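Local atomic coordinates of RTX toxin (Vibrio vulnificus CMCP6, PDB entry 6A7H), a protein that inactivates the small GTPases Ras and Rap1, probably by cleaving them as the Ras/Rap1-specific endopeptidase of a sepsis-causing pathogen's toxin. Residues A88-I93 / M122-A127; D292-V297 / N468-E473; K303-G308 / K430-Y435. All coordinates share one frame; numbering follows the deposited sequence.

Overall arrangement
The three contacts follow the protein from its helical part to an alpha/beta core. Contact 1, a pairing of two helices, stands apart: its centre is about 38 Å from that of contact 3 and about 47 Å from that of contact 2, with nearest atoms about 17 and 25 Å apart. Contacts 2 and 3 belong together within the Pasteurella multocida toxin C2 family region, their centres about 12 Å apart. Helix 290-298 is followed, after a short loop, by strand 304-309, and L295 CD2 lies 3.7 Å from L305 CD1. Contact 3 pairs two strands of the four-stranded parallel sheet; contact 2 packs against one face of it, and strand 461-464 bonds to strands of both.

Contact 1. Residues A88-I93 / M122-A127; sequences AGIDAI and MMVRWA
I93 and A127 form the tight end of this helix pair: the terminal methyl I93 CD1 comes to 3.6 Å from A127 CB. With CG1 anti to the carbonyl carbon (chi1 -72°), I93 carries CD1 across to the other helix, where it settles between A127 and V124, one turn apart. There CD1 of I93 lies 4.0 Å from V124 CA, with both valine methyls close by.

The packing slackens toward G89 and I90, with V124 shared by the tight and loose parts; G89 and V124 remain partly open to solvent. The glycine lets V124 CG1 approach the backbone of helix 87-94, 4.2 Å from G89 CA, while CG2 of V124 is 4.4 Å from I90 CG1. The short axes approach to 10.0 Å and are inclined at 33°, an apolar helix-helix packing bridged by isoleucine and valine branches.

Helix 98-112 packs against both isoleucines, I104 on I93 and A108 on I90. F45 of helix 37-57, part of the membrane localization domain, also touches I90, and A127 O accepts a hydrogen bond from R97 NH1.

No hydrogen bond or charge pair crosses between the segments; cohesion rests on apolar fit, with no directional bond to fix the crossing.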
loop_
_atom_site.group_PDB
_atom_site.type_symbol
_atom_site.label_atom_id
_atom_site.label_comp_id
_atom_site.label_asym_id
_atom_site.label_seq_id
_atom_site.Cartn_x
_atom_site.Cartn_y
_atom_site.Cartn_z
ATOM N N ALA A 88 -20.638 17.973 -0.958
ATOM C CA ALA A 88 -20.671 17.801 -2.394
ATOM C C ALA A 88 -19.588 16.817 -2.840
ATOM O O ALA A 88 -19.844 15.952 -3.677
ATOM C CB ALA A 88 -20.516 19.161 -3.110
ATOM N N GLY A 89 -18.396 16.929 -2.256
ATOM C CA GLY A 89 -17.275 16.072 -2.630
ATOM C C GLY A 89 -17.398 14.656 -2.097
ATOM O O GLY A 89 -17.076 13.687 -2.786
ATOM N N ILE A 90 -17.895 14.528 -0.875
ATOM C CA ILE A 90 -18.063 13.209 -0.272
ATOM C C ILE A 90 -19.248 12.446 -0.870
ATOM O O ILE A 90 -19.166 11.231 -1.079
ATOM C CB ILE A 90 -18.234 13.326 1.242
ATOM C CG1 ILE A 90 -16.983 13.968 1.856
ATOM C CG2 ILE A 90 -18.484 11.974 1.870
ATOM C CD1 ILE A 90 -17.057 14.108 3.360
ATOM N N ASP A 91 -20.342 13.150 -1.162
ATOM C CA ASP A 91 -21.505 12.461 -1.704
ATOM C C ASP A 91 -21.217 12.026 -3.126
ATOM O O ASP A 91 -21.686 10.986 -3.543
ATOM C CB ASP A 91 -22.769 13.323 -1.664
ATOM C CG ASP A 91 -24.040 12.494 -1.422
ATOM O OD1 ASP A 91 -23.949 11.405 -0.809
ATOM O OD2 ASP A 91 -25.135 12.933 -1.833
ATOM N N ALA A 92 -20.427 12.800 -3.862
ATOM C CA ALA A 92 -20.121 12.413 -5.227
ATOM C C ALA A 92 -19.314 11.115 -5.218
ATOM O O ALA A 92 -19.484 10.278 -6.099
ATOM C CB ALA A 92 -19.373 13.524 -5.964
ATOM N N ILE A 93 -18.471 10.931 -4.201
ATOM C CA ILE A 93 -17.680 9.700 -4.076
ATOM C C ILE A 93 -18.554 8.538 -3.609
ATOM O O ILE A 93 -18.419 7.424 -4.107
ATOM C CB ILE A 93 -16.496 9.874 -3.100
ATOM C CG1 ILE A 93 -15.418 10.765 -3.721
ATOM C CG2 ILE A 93 -15.862 8.532 -2.757
ATOM C CD1 ILE A 93 -14.524 11.416 -2.675
ATOM N N MET A 122 -8.033 17.068 0.576
ATOM C CA MET A 122 -6.925 16.288 0.074
ATOM C C MET A 122 -7.365 14.842 -0.197
ATOM O O MET A 122 -7.029 14.275 -1.235
ATOM C CB MET A 122 -5.761 16.324 1.057
ATOM C CG MET A 122 -4.588 15.441 0.664
ATOM S SD MET A 122 -3.218 15.726 1.799
ATOM C CE MET A 122 -1.961 14.630 1.138
ATOM N N MET A 123 -8.131 14.257 0.722
ATOM C CA MET A 123 -8.604 12.884 0.532
ATOM C C MET A 123 -9.568 12.781 -0.650
ATOM O O MET A 123 -9.481 11.844 -1.459
ATOM C CB MET A 123 -9.257 12.359 1.815
ATOM C CG MET A 123 -8.212 11.961 2.833
ATOM S SD MET A 123 -8.826 11.453 4.465
ATOM C CE MET A 123 -9.720 9.953 4.110
ATOM N N VAL A 124 -10.480 13.747 -0.746
ATOM C CA VAL A 124 -11.426 13.818 -1.851
ATOM C C VAL A 124 -10.724 13.919 -3.217
ATOM O O VAL A 124 -11.128 13.274 -4.192
ATOM C CB VAL A 124 -12.378 15.020 -1.672
ATOM C CG1 VAL A 124 -13.154 15.304 -2.968
ATOM C CG2 VAL A 124 -13.324 14.756 -0.530
ATOM N N ARG A 125 -9.668 14.723 -3.279
ATOM C CA ARG A 125 -8.913 14.910 -4.515
ATOM C C ARG A 125 -8.192 13.601 -4.928
ATOM O O ARG A 125 -8.184 13.236 -6.104
ATOM C CB ARG A 125 -7.916 16.060 -4.344
ATOM C CG ARG A 125 -7.311 16.574 -5.649
ATOM C CD ARG A 125 -6.203 17.611 -5.414
ATOM N NE ARG A 125 -5.037 17.049 -4.727
ATOM C CZ ARG A 125 -4.631 17.416 -3.516
ATOM N NH1 ARG A 125 -5.284 18.357 -2.849
ATOM N NH2 ARG A 125 -3.562 16.847 -2.974
ATOM N N TRP A 126 -7.596 12.896 -3.963
ATOM C CA TRP A 126 -7.000 11.582 -4.242
ATOM C C TRP A 126 -8.045 10.587 -4.734
ATOM O O TRP A 126 -7.790 9.843 -5.681
ATOM C CB TRP A 126 -6.323 10.995 -3.005
ATOM C CG TRP A 126 -4.920 11.466 -2.746
ATOM C CD1 TRP A 126 -4.513 12.742 -2.456
ATOM C CD2 TRP A 126 -3.736 10.658 -2.723
ATOM N NE1 TRP A 126 -3.147 12.781 -2.270
ATOM C CE2 TRP A 126 -2.647 11.514 -2.416
ATOM C CE3 TRP A 126 -3.488 9.298 -2.927
ATOM C CZ2 TRP A 126 -1.344 11.047 -2.300
ATOM C CZ3 TRP A 126 -2.185 8.841 -2.824
ATOM C CH2 TRP A 126 -1.131 9.711 -2.517
ATOM N N ALA A 127 -9.214 10.575 -4.089
ATOM C CA ALA A 127 -10.274 9.637 -4.457
ATOM C C ALA A 127 -10.722 9.854 -5.904
ATOM O O ALA A 127 -11.224 8.939 -6.552
ATOM C CB ALA A 127 -11.460 9.761 -3.517
#

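Contact 2. Residues D292-V297 / N468-E473; sequences DEQLAV and NQFTVE
The aromatic ring of F470 meets Q294 at its edge, where the amide oxygen OE1 lies near the ring plane, 4.0 Å from F470 CD2. L295 approaches the same ring obliquely, its CD2 methyl 4.1 Å from F470 CE2. A second aromatic ring, that of F320, makes an edge-to-face contact with it. The other flat groups are the amides of Q294 and Q469, whose planes are nearly parallel although the two side chains cross at about a right angle.

Q294 carries the polar half of the contact. Its chain is extended beyond CG (chi2 175°) and delivers the amide to the backbone at the start of strand 470-473. F470 N donates to Q294 OE1 at 2.7 Å, with an N-H...O angle of 154°, while Q294 NE2 donates to N468 O at 3.3 Å. This second bond is less direct, since the acceptor stands 30° out of the glutamine amide plane; NE2 also makes a weak bond to G290 O within its own helix. One primary amide thus engages the C=O of N468 and the N-H of F470, as the N-H and C=O of a single residue on a neighbouring parallel strand would. N468 sends its own side chain elsewhere, OD1 accepting from R319 NH1.

Strand 470-473 forms a two-stranded antiparallel sheet with strand 461-464, on which F470 touches V464. Helix 290-298 also touches two further helices: Q294 rests on L285 of helix 275-287, and L295 packs on A327 and L328 of helix 325-330.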
loop_
_atom_site.group_PDB
_atom_site.type_symbol
_atom_site.label_atom_id
_atom_site.label_comp_id
_atom_site.label_asym_id
_atom_site.label_seq_id
_atom_site.Cartn_x
_atom_site.Cartn_y
_atom_site.Cartn_z
ATOM N N ASP A 292 37.078 4.542 9.758
ATOM C CA ASP A 292 36.785 4.741 11.179
ATOM C C ASP A 292 36.407 6.178 11.541
ATOM O O ASP A 292 35.385 6.408 12.185
ATOM C CB ASP A 292 37.980 4.308 12.029
ATOM C CG ASP A 292 37.858 2.880 12.520
ATOM O OD1 ASP A 292 36.946 2.164 12.051
ATOM O OD2 ASP A 292 38.681 2.471 13.372
ATOM N N GLU A 293 37.229 7.133 11.123
ATOM C CA GLU A 293 37.032 8.525 11.505
ATOM C C GLU A 293 35.867 9.174 10.766
ATOM O O GLU A 293 35.178 10.030 11.321
ATOM C CB GLU A 293 38.307 9.327 11.260
ATOM C CG GLU A 293 39.498 8.855 12.087
ATOM C CD GLU A 293 40.728 9.738 11.904
ATOM O OE1 GLU A 293 40.642 10.719 11.132
ATOM O OE2 GLU A 293 41.779 9.448 12.527
ATOM N N GLN A 294 35.656 8.778 9.514
ATOM C CA GLN A 294 34.520 9.282 8.746
ATOM C C GLN A 294 33.215 8.858 9.407
ATOM O O GLN A 294 32.293 9.665 9.554
ATOM C CB GLN A 294 34.562 8.785 7.301
ATOM C CG GLN A 294 35.425 9.621 6.371
ATOM C CD GLN A 294 35.513 9.015 4.982
ATOM O OE1 GLN A 294 34.932 9.537 4.033
ATOM N NE2 GLN A 294 36.246 7.904 4.855
ATOM N N LEU A 295 33.155 7.592 9.817
ATOM C CA LEU A 295 31.986 7.064 10.501
ATOM C C LEU A 295 31.704 7.844 11.781
ATOM O O LEU A 295 30.563 8.254 12.034
ATOM C CB LEU A 295 32.171 5.585 10.821
ATOM C CG LEU A 295 32.066 4.630 9.633
ATOM C CD1 LEU A 295 32.229 3.194 10.105
ATOM C CD2 LEU A 295 30.739 4.812 8.913
ATOM N N ALA A 296 32.752 8.057 12.572
ATOM C CA ALA A 296 32.622 8.776 13.836
ATOM C C ALA A 296 32.055 10.186 13.644
ATOM O O ALA A 296 31.306 10.674 14.490
ATOM C CB ALA A 296 33.950 8.837 14.531
ATOM N N VAL A 297 32.409 10.833 12.534
ATOM C CA VAL A 297 31.848 12.141 12.196
ATOM C C VAL A 297 30.375 12.036 11.811
ATOM O O VAL A 297 29.530 12.811 12.269
ATOM C CB VAL A 297 32.617 12.803 11.034
ATOM C CG1 VAL A 297 31.824 13.989 10.440
ATOM C CG2 VAL A 297 33.983 13.249 11.502
ATOM N N ASN A 468 35.661 3.802 -0.360
ATOM C CA ASN A 468 35.043 4.064 0.941
ATOM C C ASN A 468 35.121 5.513 1.419
ATOM O O ASN A 468 35.145 5.764 2.624
ATOM C CB ASN A 468 35.661 3.162 2.009
ATOM C CG ASN A 468 35.448 1.697 1.720
ATOM O OD1 ASN A 468 34.498 1.319 1.035
ATOM N ND2 ASN A 468 36.339 0.859 2.228
ATOM N N GLN A 469 35.157 6.462 0.487
ATOM C CA GLN A 469 35.086 7.880 0.844
ATOM C C GLN A 469 33.642 8.351 0.886
ATOM O O GLN A 469 32.943 8.295 -0.121
ATOM C CB GLN A 469 35.878 8.740 -0.145
ATOM C CG GLN A 469 37.366 8.491 -0.098
ATOM C CD GLN A 469 37.943 8.766 1.277
ATOM O OE1 GLN A 469 37.562 9.733 1.942
ATOM N NE2 GLN A 469 38.855 7.902 1.721
ATOM N N PHE A 470 33.202 8.818 2.051
ATOM C CA PHE A 470 31.855 9.359 2.199
ATOM C C PHE A 470 31.800 10.813 1.774
ATOM O O PHE A 470 32.727 11.572 2.047
ATOM C CB PHE A 470 31.381 9.241 3.649
ATOM C CG PHE A 470 30.993 7.851 4.049
ATOM C CD1 PHE A 470 29.693 7.402 3.865
ATOM C CD2 PHE A 470 31.922 6.991 4.618
ATOM C CE1 PHE A 470 29.318 6.106 4.239
ATOM C CE2 PHE A 470 31.562 5.694 4.988
ATOM C CZ PHE A 470 30.250 5.251 4.798
ATOM N N THR A 471 30.716 11.193 1.101
ATOM C CA THR A 471 30.405 12.606 0.875
ATOM C C THR A 471 28.928 12.883 1.156
ATOM O O THR A 471 28.072 12.008 1.003
ATOM C CB THR A 471 30.731 13.069 -0.565
ATOM O OG1 THR A 471 30.227 12.115 -1.507
ATOM C CG2 THR A 471 32.235 13.224 -0.758
ATOM N N VAL A 472 28.635 14.107 1.569
ATOM C CA VAL A 472 27.263 14.503 1.834
ATOM C C VAL A 472 26.610 15.013 0.562
ATOM O O VAL A 472 27.082 15.974 -0.043
ATOM C CB VAL A 472 27.185 15.593 2.919
ATOM C CG1 VAL A 472 25.735 16.057 3.106
ATOM C CG2 VAL A 472 27.765 15.067 4.221
ATOM N N GLU A 473 25.524 14.364 0.154
ATOM C CA GLU A 473 24.794 14.795 -1.033
ATOM C C GLU A 473 23.951 16.020 -0.720
ATOM O O GLU A 473 23.273 16.066 0.299
ATOM C CB GLU A 473 23.917 13.659 -1.571
ATOM C CG GLU A 473 24.713 12.527 -2.224
ATOM C CD GLU A 473 25.306 12.919 -3.570
ATOM O OE1 GLU A 473 24.555 12.866 -4.567
ATOM O OE2 GLU A 473 26.514 13.271 -3.639
#

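Contact 3. Residues K303-G308 / K430-Y435; sequences KGLLIG and KFVAIY
G304 and F431 fit bump to hollow between these two parallel strands. G304 CA sits 3.7 Å from the ring centroid of F431, only 6° off the ring normal, a CH-pi contact over the face. The phenylalanine reaches it with CG in the crowded position between its backbone N and carbonyl carbon (chi1 62°), which lays the ring over the glycine. K303 runs alongside the ring, its CG 3.5 Å from F431 CE2.

Further along that face, the small A433 lies in a dip between F431 and Y435, and a branch of L306 fills it: CD2 stands 4.1 Å from A433 CB, 4.2 Å from F431 CE1 and 4.0 Å from Y435 CE1. On the reverse face V432 CG2 wedges between L305 and I307, 3.9 Å from I307 CD1.

Five backbone hydrogen bonds join the strands, whose directions differ by 6°. They run from F431 N to K303 O at one end to Y435 N to I307 O at the other. Strand 430-436 has strand 333-338 on its far flank, and L422 and I453, from helices 405-422 and 453-457, cover the F431 and Y435 face. L306 and G308 also bond through their backbones to L462 of strand 461-464, the partner of strand 470-473.

Backbone bonds thus set the register, while apolar side chains, the G304 CA-ring contact and the K303 methylenes cover the two faces.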
loop_
_atom_site.group_PDB
_atom_site.type_symbol
_atom_site.label_atom_id
_atom_site.label_comp_id
_atom_site.label_asym_id
_atom_site.label_seq_id
_atom_site.Cartn_x
_atom_site.Cartn_y
_atom_site.Cartn_z
ATOM N N LYS A 303 21.460 9.303 14.785
ATOM C CA LYS A 303 20.916 7.990 15.072
ATOM C C LYS A 303 21.335 6.945 14.013
ATOM O O LYS A 303 21.226 5.738 14.238
ATOM C CB LYS A 303 19.393 8.087 15.168
ATOM C CG LYS A 303 18.706 8.486 13.849
ATOM C CD LYS A 303 17.372 9.210 14.088
ATOM C CE LYS A 303 17.618 10.604 14.651
ATOM N NZ LYS A 303 16.355 11.308 14.966
ATOM N N GLY A 304 21.828 7.402 12.866
ATOM C CA GLY A 304 22.159 6.472 11.808
ATOM C C GLY A 304 22.808 7.091 10.588
ATOM O O GLY A 304 23.112 8.287 10.573
ATOM N N LEU A 305 23.040 6.246 9.581
ATOM C CA LEU A 305 23.562 6.649 8.279
ATOM C C LEU A 305 22.563 6.382 7.171
ATOM O O LEU A 305 21.959 5.310 7.135
ATOM C CB LEU A 305 24.834 5.883 7.930
ATOM C CG LEU A 305 26.085 5.970 8.770
ATOM C CD1 LEU A 305 27.208 5.357 7.964
ATOM C CD2 LEU A 305 26.366 7.411 9.075
ATOM N N LEU A 306 22.425 7.325 6.245
ATOM C CA LEU A 306 21.601 7.122 5.058
ATOM C C LEU A 306 22.489 7.102 3.830
ATOM O O LEU A 306 23.102 8.112 3.480
ATOM C CB LEU A 306 20.528 8.218 4.917
ATOM C CG LEU A 306 19.438 8.273 6.000
ATOM C CD1 LEU A 306 18.528 9.488 5.813
ATOM C CD2 LEU A 306 18.620 6.986 6.002
ATOM N N ILE A 307 22.566 5.952 3.175
ATOM C CA ILE A 307 23.381 5.850 1.983
ATOM C C ILE A 307 22.534 5.716 0.723
ATOM O O ILE A 307 21.646 4.878 0.647
ATOM C CB ILE A 307 24.351 4.678 2.076
ATOM C CG1 ILE A 307 25.253 4.866 3.301
ATOM C CG2 ILE A 307 25.176 4.591 0.798
ATOM C CD1 ILE A 307 26.308 3.773 3.487
ATOM N N GLY A 308 22.815 6.564 -0.263
ATOM C CA GLY A 308 22.085 6.545 -1.516
ATOM C C GLY A 308 22.587 5.487 -2.479
ATOM O O GLY A 308 23.765 5.125 -2.466
ATOM N N LYS A 430 22.646 2.234 16.657
ATOM C CA LYS A 430 22.521 2.983 15.417
ATOM C C LYS A 430 22.223 2.086 14.218
ATOM O O LYS A 430 22.341 0.856 14.289
ATOM C CB LYS A 430 23.788 3.795 15.176
ATOM C CG LYS A 430 24.287 4.448 16.461
ATOM C CD LYS A 430 24.769 5.858 16.245
ATOM C CE LYS A 430 24.811 6.596 17.574
ATOM N NZ LYS A 430 25.227 7.992 17.392
ATOM N N PHE A 431 21.824 2.714 13.121
ATOM C CA PHE A 431 21.529 1.987 11.891
ATOM C C PHE A 431 22.322 2.532 10.710
ATOM O O PHE A 431 22.852 3.657 10.745
ATOM C CB PHE A 431 20.025 2.043 11.569
ATOM C CG PHE A 431 19.493 3.444 11.333
ATOM C CD1 PHE A 431 19.569 4.036 10.074
ATOM C CD2 PHE A 431 18.902 4.158 12.368
ATOM C CE1 PHE A 431 19.073 5.327 9.857
ATOM C CE2 PHE A 431 18.402 5.451 12.160
ATOM C CZ PHE A 431 18.484 6.038 10.904
ATOM N N VAL A 432 22.405 1.709 9.677
ATOM C CA VAL A 432 22.855 2.127 8.368
ATOM C C VAL A 432 21.783 1.636 7.395
ATOM O O VAL A 432 21.433 0.457 7.364
ATOM C CB VAL A 432 24.256 1.569 8.013
ATOM C CG1 VAL A 432 24.292 0.063 8.157
ATOM C CG2 VAL A 432 24.673 1.988 6.604
ATOM N N ALA A 433 21.215 2.556 6.640
ATOM C CA ALA A 433 20.146 2.199 5.737
ATOM C C ALA A 433 20.541 2.602 4.321
ATOM O O ALA A 433 21.197 3.625 4.118
ATOM C CB ALA A 433 18.847 2.865 6.166
ATOM N N ILE A 434 20.172 1.779 3.352
ATOM C CA ILE A 434 20.458 2.075 1.964
ATOM C C ILE A 434 19.151 2.294 1.207
ATOM O O ILE A 434 18.338 1.368 1.076
ATOM C CB ILE A 434 21.268 0.951 1.315
ATOM C CG1 ILE A 434 22.629 0.819 2.011
ATOM C CG2 ILE A 434 21.470 1.233 -0.166
ATOM C CD1 ILE A 434 23.353 -0.464 1.694
ATOM N N TYR A 435 18.960 3.528 0.733
ATOM C CA TYR A 435 17.794 3.936 -0.066
ATOM C C TYR A 435 18.176 4.357 -1.487
ATOM O O TYR A 435 19.289 4.827 -1.736
ATOM C CB TYR A 435 17.078 5.109 0.595
ATOM C CG TYR A 435 16.264 4.782 1.828
ATOM C CD1 TYR A 435 16.856 4.683 3.085
ATOM C CD2 TYR A 435 14.893 4.612 1.738
ATOM C CE1 TYR A 435 16.091 4.387 4.207
ATOM C CE2 TYR A 435 14.130 4.320 2.845
ATOM C CZ TYR A 435 14.723 4.205 4.069
ATOM O OH TYR A 435 13.926 3.916 5.146
#